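Long-range contacts in N-acyl-D-glutamate deacylase (Bordetella bronchiseptica, PDB 3GIP), which catalyses the hydrolytic deacylation of N-acyl-D-glutamate, as a zinc-binding member of the amidohydrolase superfamily: residues Thr20-Arg24 with Thr396-Ala400; Pro60-Val65 with Met404-Ala409; Ile267-Arg271 with Gln356-Cys360; Val351-Gln356 with Tyr388-Leu394. All coordinates share one frame. Residue numbers count along the deposited sequence, not the author numbering.

Contact 1: Thr20-Arg24 with Thr396-Ala400; sequences TGAPR and TLEQA
This surface contact pins the N-terminal loop 20-24, between the short strands 15-16 and 25-26 of the curled sheet, to the start of helix 397-404. The closest CA pair is G21 and E398, at 5.2 Å.

The backbone of the loop starts with an ST turn: A22 N donates to T20 OG1 at 3.2 Å. G21 follows with a positive phi (96/-9), where a CB would clash with the preceding carbonyl. A22, P23 and R24 are polyproline-like, with phi near -60° and psi 143 to 154°. On the helix side, T396 is the N-cap and forms a capping box with Q399. Q399 N donates to T396 OG1 (3.1 Å), and T396 N donates to Q399 OE1 (3.0 Å).

The charged contact joins R24 and E398. R24 has chi1 p, chi2 t and chi3 p, so its guanidinium turns back to the helix. E398 is m, p. R24 NE meets E398 OE2 at 2.8 Å and R24 NH2 meets E398 OE1 at 3.1 Å, a bidentate salt bridge. The backbone R24 N also donates to E398 OE2, at 2.9 Å. I17 touches R24, L397 and E398.

One water accepts from G21 N (3.0 Å) and donates to E398 O (2.9 Å).

The contact is therefore mainly polar: one carboxylate holds both the backbone and the side chain of R24 at the protein surface.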
loop_
_atom_site.group_PDB
_atom_site.type_symbol
_atom_site.label_atom_id
_atom_site.label_comp_id
_atom_site.label_asym_id
_atom_site.label_seq_id
_atom_site.Cartn_x
_atom_site.Cartn_y
_atom_site.Cartn_z
ATOM N N THR A 20 -12.044 -10.799 12.695
ATOM C CA THR A 20 -11.852 -12.252 12.698
ATOM C C THR A 20 -12.731 -12.972 11.682
ATOM O O THR A 20 -12.548 -14.166 11.430
ATOM C CB THR A 20 -12.181 -12.856 14.070
ATOM O OG1 THR A 20 -13.575 -12.672 14.340
ATOM C CG2 THR A 20 -11.357 -12.189 15.162
ATOM N N GLY A 21 -13.681 -12.245 11.107
ATOM C CA GLY A 21 -14.590 -12.842 10.145
ATOM C C GLY A 21 -15.877 -13.267 10.825
ATOM O O GLY A 21 -16.851 -13.633 10.164
ATOM N N ALA A 22 -15.892 -13.211 12.153
ATOM C CA ALA A 22 -17.080 -13.597 12.906
ATOM C C ALA A 22 -18.209 -12.607 12.641
ATOM O O ALA A 22 -17.965 -11.455 12.297
ATOM C CB ALA A 22 -16.761 -13.644 14.397
ATOM N N PRO A 23 -19.468 -13.048 12.790
ATOM C CA PRO A 23 -20.608 -12.154 12.554
ATOM C C PRO A 23 -20.569 -10.902 13.429
ATOM O O PRO A 23 -20.167 -10.962 14.591
ATOM C CB PRO A 23 -21.809 -13.037 12.885
ATOM C CG PRO A 23 -21.327 -14.411 12.524
ATOM C CD PRO A 23 -19.924 -14.416 13.087
ATOM N N ARG A 24 -20.993 -9.775 12.868
ATOM C CA ARG A 24 -21.017 -8.516 13.607
ATOM C C ARG A 24 -21.846 -8.700 14.878
ATOM O O ARG A 24 -22.853 -9.414 14.875
ATOM C CB ARG A 24 -21.622 -7.412 12.736
ATOM C CG ARG A 24 -23.091 -7.623 12.389
ATOM C CD ARG A 24 -23.528 -6.700 11.264
ATOM N NE ARG A 24 -22.920 -7.088 9.996
ATOM C CZ ARG A 24 -23.051 -6.407 8.862
ATOM N NH1 ARG A 24 -23.769 -5.292 8.835
ATOM N NH2 ARG A 24 -22.468 -6.847 7.755
ATOM N N THR A 396 -19.064 -10.532 2.226
ATOM C CA THR A 396 -19.763 -9.824 3.288
ATOM C C THR A 396 -18.874 -8.737 3.855
ATOM O O THR A 396 -17.665 -8.723 3.617
ATOM C CB THR A 396 -20.151 -10.756 4.446
ATOM O OG1 THR A 396 -18.963 -11.262 5.065
ATOM C CG2 THR A 396 -20.992 -11.914 3.938
ATOM N N LEU A 397 -19.480 -7.824 4.602
ATOM C CA LEU A 397 -18.727 -6.745 5.217
ATOM C C LEU A 397 -17.720 -7.354 6.197
ATOM O O LEU A 397 -16.578 -6.897 6.291
ATOM C CB LEU A 397 -19.682 -5.791 5.939
ATOM C CG LEU A 397 -19.069 -4.523 6.539
ATOM C CD1 LEU A 397 -18.320 -3.747 5.461
ATOM C CD2 LEU A 397 -20.173 -3.664 7.141
ATOM N N GLU A 398 -18.137 -8.393 6.917
ATOM C CA GLU A 398 -17.249 -9.054 7.866
ATOM C C GLU A 398 -16.023 -9.626 7.160
ATOM O O GLU A 398 -14.905 -9.533 7.670
ATOM C CB GLU A 398 -17.982 -10.175 8.614
ATOM C CG GLU A 398 -18.941 -9.682 9.694
ATOM C CD GLU A 398 -20.357 -9.444 9.194
ATOM O OE1 GLU A 398 -20.552 -9.269 7.973
ATOM O OE2 GLU A 398 -21.280 -9.417 10.036
ATOM N N GLN A 399 -16.231 -10.225 5.992
ATOM C CA GLN A 399 -15.120 -10.790 5.238
ATOM C C GLN A 399 -14.210 -9.688 4.704
ATOM O O GLN A 399 -12.986 -9.810 4.742
ATOM C CB GLN A 399 -15.637 -11.641 4.072
ATOM C CG GLN A 399 -16.337 -12.924 4.495
ATOM C CD GLN A 399 -16.910 -13.692 3.315
ATOM O OE1 GLN A 399 -17.717 -13.163 2.545
ATOM N NE2 GLN A 399 -16.500 -14.948 3.170
ATOM N N ALA A 400 -14.806 -8.606 4.212
ATOM C CA ALA A 400 -14.022 -7.505 3.663
ATOM C C ALA A 400 -13.170 -6.836 4.735
ATOM O O ALA A 400 -11.998 -6.537 4.507
ATOM C CB ALA A 400 -14.944 -6.484 3.002
HETATM O O HOH W 1 -14.136 -9.385 10.438
#

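Contact 2: Pro60-Val65 with Met404-Ala409; sequences PGFIDV and MTALPA
This buried contact belongs to the TIM-barrel-like part of the amidohydrolase fold. Strand 57-64, paired in parallel with strand 87-92, meets the junction between helices 397-404 and 406-412. F62 and M404 have the nearest CA atoms, 5.2 Å apart. Residues 60-63 are extended, and the chain leaves the strand at V65 (-76/-8).

M404 (m, t, t) lays its sulfur over the F62 ring. M404 SD is 3.8 Å from the F62 ring centroid and 14° off the normal, a Met-aromatic contact. M404 O accepts from I63 N at 2.8 Å, the one hydrogen bond between the segments. T405 (-131/-77) stands at the N-cap position of helix 406-412, but its side chain makes no capping bond. T405 OG1 bonds to V401 O instead, while T405 CG2 packs 3.5 Å from P60 CB and 3.4 Å from G61 O. T405 O lies 3.7 Å from I63 CD1 and accepts from A409 N at 3.1 Å. P408 sits in the first turn of helix 406-412, pointing toward the strand. P408 CB is 3.8 Å from I63 CG2 and 3.6 Å from V65 CG1. A409 adds a looser touch, with A409 CB 4.4 Å from I63 CD1.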
loop_
_atom_site.group_PDB
_atom_site.type_symbol
_atom_site.label_atom_id
_atom_site.label_comp_id
_atom_site.label_asym_id
_atom_site.label_seq_id
_atom_site.Cartn_x
_atom_site.Cartn_y
_atom_site.Cartn_z
ATOM N N PRO A 60 -11.571 -2.711 13.241
ATOM C CA PRO A 60 -10.161 -2.375 13.451
ATOM C C PRO A 60 -9.803 -1.362 12.360
ATOM O O PRO A 60 -10.367 -1.414 11.266
ATOM C CB PRO A 60 -9.434 -3.703 13.220
ATOM C CG PRO A 60 -10.500 -4.759 13.367
ATOM C CD PRO A 60 -11.718 -4.101 12.771
ATOM N N GLY A 61 -8.886 -0.445 12.649
ATOM C CA GLY A 61 -8.493 0.522 11.637
ATOM C C GLY A 61 -7.958 -0.222 10.425
ATOM O O GLY A 61 -7.357 -1.291 10.566
ATOM N N PHE A 62 -8.164 0.324 9.231
ATOM C CA PHE A 62 -7.690 -0.355 8.032
ATOM C C PHE A 62 -6.185 -0.241 7.836
ATOM O O PHE A 62 -5.575 0.789 8.135
ATOM C CB PHE A 62 -8.422 0.171 6.793
ATOM C CG PHE A 62 -9.921 0.144 6.920
ATOM C CD1 PHE A 62 -10.558 -0.900 7.588
ATOM C CD2 PHE A 62 -10.698 1.161 6.369
ATOM C CE1 PHE A 62 -11.945 -0.929 7.707
ATOM C CE2 PHE A 62 -12.085 1.139 6.482
ATOM C CZ PHE A 62 -12.710 0.094 7.151
ATOM N N ILE A 63 -5.596 -1.321 7.337
ATOM C CA ILE A 63 -4.165 -1.385 7.098
ATOM C C ILE A 63 -3.886 -1.344 5.598
ATOM O O ILE A 63 -4.199 -2.285 4.867
ATOM C CB ILE A 63 -3.569 -2.676 7.716
ATOM C CG1 ILE A 63 -3.833 -2.683 9.224
ATOM C CG2 ILE A 63 -2.075 -2.756 7.435
ATOM C CD1 ILE A 63 -3.269 -3.888 9.954
ATOM N N ASP A 64 -3.308 -0.231 5.148
ATOM C CA ASP A 64 -2.975 -0.037 3.743
ATOM C C ASP A 64 -1.627 -0.691 3.493
ATOM O O ASP A 64 -0.582 -0.116 3.796
ATOM C CB ASP A 64 -2.899 1.460 3.433
ATOM C CG ASP A 64 -2.704 1.744 1.960
ATOM O OD1 ASP A 64 -2.604 0.783 1.164
ATOM O OD2 ASP A 64 -2.651 2.938 1.598
ATOM N N VAL A 65 -1.659 -1.894 2.932
ATOM C CA VAL A 65 -0.441 -2.642 2.681
ATOM C C VAL A 65 0.380 -2.165 1.492
ATOM O O VAL A 65 1.495 -2.639 1.291
ATOM C CB VAL A 65 -0.746 -4.153 2.515
ATOM C CG1 VAL A 65 -1.505 -4.656 3.741
ATOM C CG2 VAL A 65 -1.553 -4.400 1.239
ATOM N N MET A 404 -8.884 -6.210 5.245
ATOM C CA MET A 404 -8.275 -4.904 5.497
ATOM C C MET A 404 -7.600 -4.797 6.846
ATOM O O MET A 404 -6.922 -3.806 7.116
ATOM C CB MET A 404 -9.339 -3.812 5.458
ATOM C CG MET A 404 -10.182 -3.776 4.215
ATOM S SD MET A 404 -11.513 -2.570 4.378
ATOM C CE MET A 404 -11.961 -2.399 2.641
ATOM N N THR A 405 -7.785 -5.799 7.695
ATOM C CA THR A 405 -7.235 -5.730 9.039
ATOM C C THR A 405 -6.450 -6.957 9.493
ATOM O O THR A 405 -5.218 -6.944 9.505
ATOM C CB THR A 405 -8.375 -5.446 10.045
ATOM O OG1 THR A 405 -9.368 -6.482 9.951
ATOM C CG2 THR A 405 -9.041 -4.103 9.731
ATOM N N ALA A 406 -7.158 -8.016 9.864
ATOM C CA ALA A 406 -6.505 -9.229 10.333
ATOM C C ALA A 406 -5.564 -9.864 9.315
ATOM O O ALA A 406 -4.459 -10.263 9.670
ATOM C CB ALA A 406 -7.547 -10.245 10.776
ATOM N N LEU A 407 -5.988 -9.968 8.059
ATOM C CA LEU A 407 -5.124 -10.583 7.054
ATOM C C LEU A 407 -3.811 -9.810 6.915
ATOM O O LEU A 407 -2.732 -10.409 6.934
ATOM C CB LEU A 407 -5.850 -10.697 5.705
ATOM C CG LEU A 407 -5.088 -11.396 4.574
ATOM C CD1 LEU A 407 -4.693 -12.821 4.981
ATOM C CD2 LEU A 407 -5.967 -11.416 3.328
ATOM N N PRO A 408 -3.875 -8.471 6.772
ATOM C CA PRO A 408 -2.618 -7.725 6.649
ATOM C C PRO A 408 -1.730 -7.926 7.882
ATOM O O PRO A 408 -0.514 -8.087 7.762
ATOM C CB PRO A 408 -3.088 -6.279 6.506
ATOM C CG PRO A 408 -4.366 -6.425 5.754
ATOM C CD PRO A 408 -5.028 -7.610 6.443
ATOM N N ALA A 409 -2.338 -7.924 9.065
ATOM C CA ALA A 409 -1.580 -8.105 10.302
ATOM C C ALA A 409 -0.894 -9.469 10.307
ATOM O O ALA A 409 0.245 -9.603 10.761
ATOM C CB ALA A 409 -2.504 -7.971 11.512
#

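Contact 3: Ile267-Arg271 with Gln356-Cys360; sequences IDRAR and QHPCC
On the outside of the TIM-barrel-type fold, helix 260-272 meets the loop between helix 348-356 and strand 360-362 through side chains. The nearest CA atoms, of D268 and C359, are 9.5 Å from each other. Residues 267-271 are regular helix. H357 to C360 form a type I beta turn, closed by C360 N to H357 O at 3.0 Å.

The H357 ring, with chi1 t and chi2 -76°, reaches toward the helix. H357 NE2 donates to D268 OD1 at 2.8 Å, a His-carboxylate hydrogen bond. The other ring nitrogen, H357 ND1, accepts from C359 N at 2.9 Å, so the imidazole ties the turn to the helix.

D268 has chi1 m, and its OD1 is a shared acceptor for H357 and R271. R271 NE reaches the same D268 OD1 at 2.8 Å in a salt bridge one helical turn along. R271 has chi1 p, then chi2 and chi3 t. Its chi4 of 87° turns one guanidinium face to H357 and C359, with R271 NE 3.6 Å from H357 CE1 and R271 NH1 3.6 Å from C359 SG. P358 CG is 4.1 Å from R271 NH2. I267 (m, t) brings CG2 within 4.3 Å of H357 NE2.

Strand 277-281 flanks both segments. V277 touches I267 and R271, L279 touches H357, and the backbone of C359 bonds to L279 as the chain enters strand 360-362, which pairs in parallel with 277-281.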
loop_
_atom_site.group_PDB
_atom_site.type_symbol
_atom_site.label_atom_id
_atom_site.label_comp_id
_atom_site.label_asym_id
_atom_site.label_seq_id
_atom_site.Cartn_x
_atom_site.Cartn_y
_atom_site.Cartn_z
ATOM N N ILE A 267 -0.505 -19.206 -7.830
ATOM C CA ILE A 267 -0.379 -18.739 -6.457
ATOM C C ILE A 267 -0.943 -19.805 -5.520
ATOM O O ILE A 267 -0.350 -20.115 -4.486
ATOM C CB ILE A 267 -1.136 -17.405 -6.281
ATOM C CG1 ILE A 267 -0.339 -16.288 -6.963
ATOM C CG2 ILE A 267 -1.370 -17.109 -4.806
ATOM C CD1 ILE A 267 -1.039 -14.943 -6.999
ATOM N N ASP A 268 -2.083 -20.378 -5.889
ATOM C CA ASP A 268 -2.695 -21.417 -5.070
ATOM C C ASP A 268 -1.799 -22.645 -4.965
ATOM O O ASP A 268 -1.689 -23.243 -3.896
ATOM C CB ASP A 268 -4.062 -21.813 -5.635
ATOM C CG ASP A 268 -5.131 -20.775 -5.349
ATOM O OD1 ASP A 268 -4.895 -19.892 -4.495
ATOM O OD2 ASP A 268 -6.216 -20.849 -5.962
ATOM N N ARG A 269 -1.155 -23.027 -6.065
ATOM C CA ARG A 269 -0.272 -24.188 -6.033
ATOM C C ARG A 269 0.891 -23.940 -5.080
ATOM O O ARG A 269 1.336 -24.849 -4.377
ATOM C CB ARG A 269 0.263 -24.510 -7.433
ATOM C CG ARG A 269 -0.781 -25.093 -8.380
ATOM C CD ARG A 269 -0.135 -25.723 -9.613
ATOM N NE ARG A 269 0.436 -24.738 -10.531
ATOM C CZ ARG A 269 -0.278 -23.974 -11.353
ATOM N NH1 ARG A 269 -1.601 -24.073 -11.377
ATOM N NH2 ARG A 269 0.331 -23.113 -12.158
ATOM N N ALA A 270 1.373 -22.702 -5.049
ATOM C CA ALA A 270 2.488 -22.347 -4.177
ATOM C C ALA A 270 2.105 -22.363 -2.700
ATOM O O ALA A 270 2.857 -22.871 -1.866
ATOM C CB ALA A 270 3.031 -20.972 -4.555
ATOM N N ARG A 271 0.940 -21.811 -2.368
ATOM C CA ARG A 271 0.524 -21.775 -0.971
ATOM C C ARG A 271 0.085 -23.146 -0.469
ATOM O O ARG A 271 0.132 -23.415 0.730
ATOM C CB ARG A 271 -0.568 -20.709 -0.750
ATOM C CG ARG A 271 -1.924 -20.945 -1.398
ATOM C CD ARG A 271 -2.663 -19.605 -1.525
ATOM N NE ARG A 271 -4.078 -19.745 -1.870
ATOM C CZ ARG A 271 -5.053 -19.915 -0.983
ATOM N NH1 ARG A 271 -4.775 -19.964 0.317
ATOM N NH2 ARG A 271 -6.313 -20.031 -1.398
ATOM N N GLN A 356 -11.518 -11.167 -4.719
ATOM C CA GLN A 356 -12.197 -12.267 -4.051
ATOM C C GLN A 356 -11.255 -13.379 -3.606
ATOM O O GLN A 356 -11.623 -14.203 -2.771
ATOM C CB GLN A 356 -13.289 -12.841 -4.955
ATOM C CG GLN A 356 -14.483 -11.921 -5.093
ATOM C CD GLN A 356 -15.569 -12.508 -5.968
ATOM O OE1 GLN A 356 -15.331 -12.840 -7.127
ATOM N NE2 GLN A 356 -16.771 -12.637 -5.415
ATOM N N HIS A 357 -10.043 -13.415 -4.154
ATOM C CA HIS A 357 -9.106 -14.457 -3.755
ATOM C C HIS A 357 -8.915 -14.372 -2.240
ATOM O O HIS A 357 -8.751 -13.285 -1.691
ATOM C CB HIS A 357 -7.768 -14.289 -4.473
ATOM C CG HIS A 357 -6.805 -15.401 -4.205
ATOM N ND1 HIS A 357 -6.114 -15.516 -3.016
ATOM C CD2 HIS A 357 -6.476 -16.492 -4.938
ATOM C CE1 HIS A 357 -5.404 -16.629 -3.028
ATOM N NE2 HIS A 357 -5.607 -17.241 -4.182
ATOM N N PRO A 358 -8.930 -15.525 -1.550
ATOM C CA PRO A 358 -8.772 -15.591 -0.093
ATOM C C PRO A 358 -7.580 -14.857 0.518
ATOM O O PRO A 358 -7.635 -14.448 1.680
ATOM C CB PRO A 358 -8.716 -17.095 0.181
ATOM C CG PRO A 358 -9.576 -17.668 -0.904
ATOM C CD PRO A 358 -9.119 -16.876 -2.112
ATOM N N CYS A 359 -6.506 -14.689 -0.246
ATOM C CA CYS A 359 -5.328 -14.016 0.295
ATOM C C CYS A 359 -5.143 -12.602 -0.226
ATOM O O CYS A 359 -4.051 -12.039 -0.123
ATOM C CB CYS A 359 -4.073 -14.833 -0.005
ATOM S SG CYS A 359 -4.111 -16.492 0.713
ATOM N N CYS A 360 -6.203 -12.015 -0.773
ATOM C CA CYS A 360 -6.091 -10.667 -1.311
ATOM C C CYS A 360 -6.429 -9.575 -0.306
ATOM O O CYS A 360 -7.529 -9.524 0.243
ATOM C CB CYS A 360 -6.976 -10.498 -2.553
ATOM S SG CYS A 360 -6.549 -9.024 -3.516
#

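Contact 4: Val351-Gln356 with Tyr388-Leu394; sequences VKRIFQ and YVREARL
This is helix-helix packing on the outside of the TIM-barrel-type amidohydrolase fold. Helix 348-356 packs against the last part of helix 376-391, with a wider pi-type turn at 388-391, and the loop after it. The nearest CA pairs are K352 with Y388 (7.3 Å) and Q356 with L394 (6.9 Å).

Y388 (chi1 m, chi2 15°) points its ring at the other helix. K352 crosses one ring face: K352 CG is 3.9 Å from the Y388 ring centroid and 20° off the normal, a CH-pi contact. V351 CG1 and F355 CD2 meet the ring edge. F355 CD2 is 3.9 Å from Y388 CD2, and V351 CG1 is 3.3 Å from Y388 OH. This hydroxyl is buried with no polar partner in the model.

K352 is nearly extended (m, t, t, t), so its aliphatic chain follows the Y388 ring. K352 CE lies 3.6 Å from Y388 CE1. K352 NZ forms a salt bridge with E348 and comes within 4.0 Å of A392 CB.

L394 (m, t) fills the space beside K352 and F355. L394 CD1 is 3.6 Å from K352 CB and 4.4 Å from F355 CD2. R393 has positive phi (54/43) and turns the chain back, and L394 N bonds to Y388 O at 3.0 Å. Q356 (m, t) reaches across, and Q356 NE2 donates to L394 O at 3.1 Å.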
loop_
_atom_site.group_PDB
_atom_site.type_symbol
_atom_site.label_atom_id
_atom_site.label_comp_id
_atom_site.label_asym_id
_atom_site.label_seq_id
_atom_site.Cartn_x
_atom_site.Cartn_y
_atom_site.Cartn_z
ATOM N N VAL A 351 -10.638 -7.324 -11.796
ATOM C CA VAL A 351 -10.134 -6.712 -10.571
ATOM C C VAL A 351 -10.948 -7.274 -9.413
ATOM O O VAL A 351 -10.410 -7.632 -8.365
ATOM C CB VAL A 351 -10.308 -5.179 -10.582
ATOM C CG1 VAL A 351 -9.819 -4.596 -9.266
ATOM C CG2 VAL A 351 -9.540 -4.570 -11.748
ATOM N N LYS A 352 -12.260 -7.355 -9.617
ATOM C CA LYS A 352 -13.160 -7.876 -8.603
ATOM C C LYS A 352 -12.893 -9.348 -8.290
ATOM O O LYS A 352 -12.923 -9.749 -7.123
ATOM C CB LYS A 352 -14.614 -7.679 -9.052
ATOM C CG LYS A 352 -15.063 -6.222 -9.037
ATOM C CD LYS A 352 -16.487 -6.072 -9.563
ATOM C CE LYS A 352 -17.019 -4.672 -9.323
ATOM N NZ LYS A 352 -18.374 -4.491 -9.923
ATOM N N ARG A 353 -12.630 -10.155 -9.317
ATOM C CA ARG A 353 -12.355 -11.574 -9.094
ATOM C C ARG A 353 -11.059 -11.765 -8.314
ATOM O O ARG A 353 -10.957 -12.651 -7.462
ATOM C CB ARG A 353 -12.249 -12.336 -10.419
ATOM C CG ARG A 353 -13.547 -12.464 -11.191
ATOM C CD ARG A 353 -13.450 -13.600 -12.207
ATOM N NE ARG A 353 -12.414 -13.379 -13.216
ATOM C CZ ARG A 353 -12.558 -12.598 -14.285
ATOM N NH1 ARG A 353 -13.700 -11.960 -14.492
ATOM N NH2 ARG A 353 -11.560 -12.454 -15.150
ATOM N N ILE A 354 -10.064 -10.941 -8.619
ATOM C CA ILE A 354 -8.783 -11.028 -7.933
ATOM C C ILE A 354 -8.984 -10.675 -6.463
ATOM O O ILE A 354 -8.443 -11.344 -5.581
ATOM C CB ILE A 354 -7.749 -10.074 -8.569
ATOM C CG1 ILE A 354 -7.436 -10.550 -9.990
ATOM C CG2 ILE A 354 -6.470 -10.039 -7.725
ATOM C CD1 ILE A 354 -6.570 -9.594 -10.785
ATOM N N PHE A 355 -9.776 -9.640 -6.199
ATOM C CA PHE A 355 -10.037 -9.237 -4.825
ATOM C C PHE A 355 -10.701 -10.368 -4.042
ATOM O O PHE A 355 -10.476 -10.517 -2.844
ATOM C CB PHE A 355 -10.932 -7.995 -4.774
ATOM C CG PHE A 355 -11.319 -7.595 -3.378
ATOM C CD1 PHE A 355 -10.338 -7.329 -2.425
ATOM C CD2 PHE A 355 -12.656 -7.528 -2.999
ATOM C CE1 PHE A 355 -10.685 -7.005 -1.113
ATOM C CE2 PHE A 355 -13.012 -7.203 -1.689
ATOM C CZ PHE A 355 -12.024 -6.944 -0.748
ATOM N N GLN A 356 -11.518 -11.167 -4.719
ATOM C CA GLN A 356 -12.197 -12.267 -4.051
ATOM C C GLN A 356 -11.255 -13.379 -3.606
ATOM O O GLN A 356 -11.623 -14.203 -2.771
ATOM C CB GLN A 356 -13.289 -12.841 -4.955
ATOM C CG GLN A 356 -14.483 -11.921 -5.093
ATOM C CD GLN A 356 -15.569 -12.508 -5.968
ATOM O OE1 GLN A 356 -15.331 -12.840 -7.127
ATOM N NE2 GLN A 356 -16.771 -12.637 -5.415
ATOM N N TYR A 388 -17.569 -2.566 -3.960
ATOM C CA TYR A 388 -17.346 -4.007 -4.019
ATOM C C TYR A 388 -18.165 -4.819 -3.022
ATOM O O TYR A 388 -18.584 -5.939 -3.321
ATOM C CB TYR A 388 -15.848 -4.306 -3.846
ATOM C CG TYR A 388 -15.006 -3.979 -5.067
ATOM C CD1 TYR A 388 -15.508 -3.182 -6.099
ATOM C CD2 TYR A 388 -13.704 -4.466 -5.192
ATOM C CE1 TYR A 388 -14.737 -2.882 -7.226
ATOM C CE2 TYR A 388 -12.925 -4.169 -6.316
ATOM C CZ TYR A 388 -13.447 -3.378 -7.327
ATOM O OH TYR A 388 -12.689 -3.085 -8.444
ATOM N N VAL A 389 -18.413 -4.255 -1.847
ATOM C CA VAL A 389 -19.179 -4.961 -0.835
ATOM C C VAL A 389 -20.670 -4.625 -0.870
ATOM O O VAL A 389 -21.488 -5.479 -1.217
ATOM C CB VAL A 389 -18.616 -4.684 0.577
ATOM C CG1 VAL A 389 -19.491 -5.346 1.636
ATOM C CG2 VAL A 389 -17.192 -5.218 0.672
ATOM N N ARG A 390 -21.030 -3.390 -0.540
ATOM C CA ARG A 390 -22.445 -3.026 -0.521
ATOM C C ARG A 390 -23.134 -3.123 -1.879
ATOM O O ARG A 390 -24.230 -3.684 -1.985
ATOM C CB ARG A 390 -22.640 -1.614 0.046
ATOM C CG ARG A 390 -24.117 -1.266 0.271
ATOM C CD ARG A 390 -24.296 0.092 0.927
ATOM N NE ARG A 390 -23.700 1.157 0.128
ATOM C CZ ARG A 390 -22.624 1.853 0.483
ATOM N NH1 ARG A 390 -22.015 1.607 1.638
ATOM N NH2 ARG A 390 -22.152 2.791 -0.327
ATOM N N GLU A 391 -22.498 -2.587 -2.914
ATOM C CA GLU A 391 -23.086 -2.605 -4.251
ATOM C C GLU A 391 -22.981 -3.926 -5.013
ATOM O O GLU A 391 -23.987 -4.446 -5.498
ATOM C CB GLU A 391 -22.488 -1.471 -5.095
ATOM C CG GLU A 391 -22.998 -0.086 -4.706
ATOM C CD GLU A 391 -22.254 1.053 -5.389
ATOM O OE1 GLU A 391 -21.585 0.820 -6.420
ATOM O OE2 GLU A 391 -22.351 2.198 -4.896
ATOM N N ALA A 392 -21.776 -4.479 -5.113
ATOM C CA ALA A 392 -21.576 -5.718 -5.861
ATOM C C ALA A 392 -21.742 -7.006 -5.057
ATOM O O ALA A 392 -21.850 -8.090 -5.638
ATOM C CB ALA A 392 -20.198 -5.697 -6.518
ATOM N N ARG A 393 -21.747 -6.891 -3.733
ATOM C CA ARG A 393 -21.892 -8.049 -2.853
ATOM C C ARG A 393 -20.869 -9.143 -3.157
ATOM O O ARG A 393 -21.200 -10.330 -3.166
ATOM C CB ARG A 393 -23.309 -8.619 -2.965
ATOM C CG ARG A 393 -24.386 -7.641 -2.530
ATOM C CD ARG A 393 -24.131 -7.184 -1.105
ATOM N NE ARG A 393 -25.086 -6.178 -0.653
ATOM C CZ ARG A 393 -25.000 -5.544 0.511
ATOM N NH1 ARG A 393 -23.999 -5.811 1.343
ATOM N NH2 ARG A 393 -25.912 -4.646 0.846
ATOM N N LEU A 394 -19.622 -8.741 -3.394
ATOM C CA LEU A 394 -18.558 -9.694 -3.700
ATOM C C LEU A 394 -18.216 -10.569 -2.502
ATOM O O LEU A 394 -17.718 -11.681 -2.658
ATOM C CB LEU A 394 -17.303 -8.959 -4.173
ATOM C CG LEU A 394 -17.419 -8.210 -5.498
ATOM C CD1 LEU A 394 -16.090 -7.531 -5.803
ATOM C CD2 LEU A 394 -17.796 -9.178 -6.611
#

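Contacts 4, 1 and 2 follow one another along helices 376-391, 397-404 and 406-412. Contacts 1 and 2 have centres 13 Å apart; their segments adjoin at the two ends of helix 397-404 without other touch. Contact 4 meets contact 1 where V389 CG2 packs 3.5 Å from A400 CB. Contacts 3 and 4 share Q356, and C360 CB lies 3.5 Å from I354 O. L407 CD2 of contact 2 is 3.8 Å from P358 O of contact 3. R403 bonds to carbonyls of F355, Q356 and C360. The zinc, bound by C95, H218 and H248, is about 12 Å from the V65 side chain of contact 2.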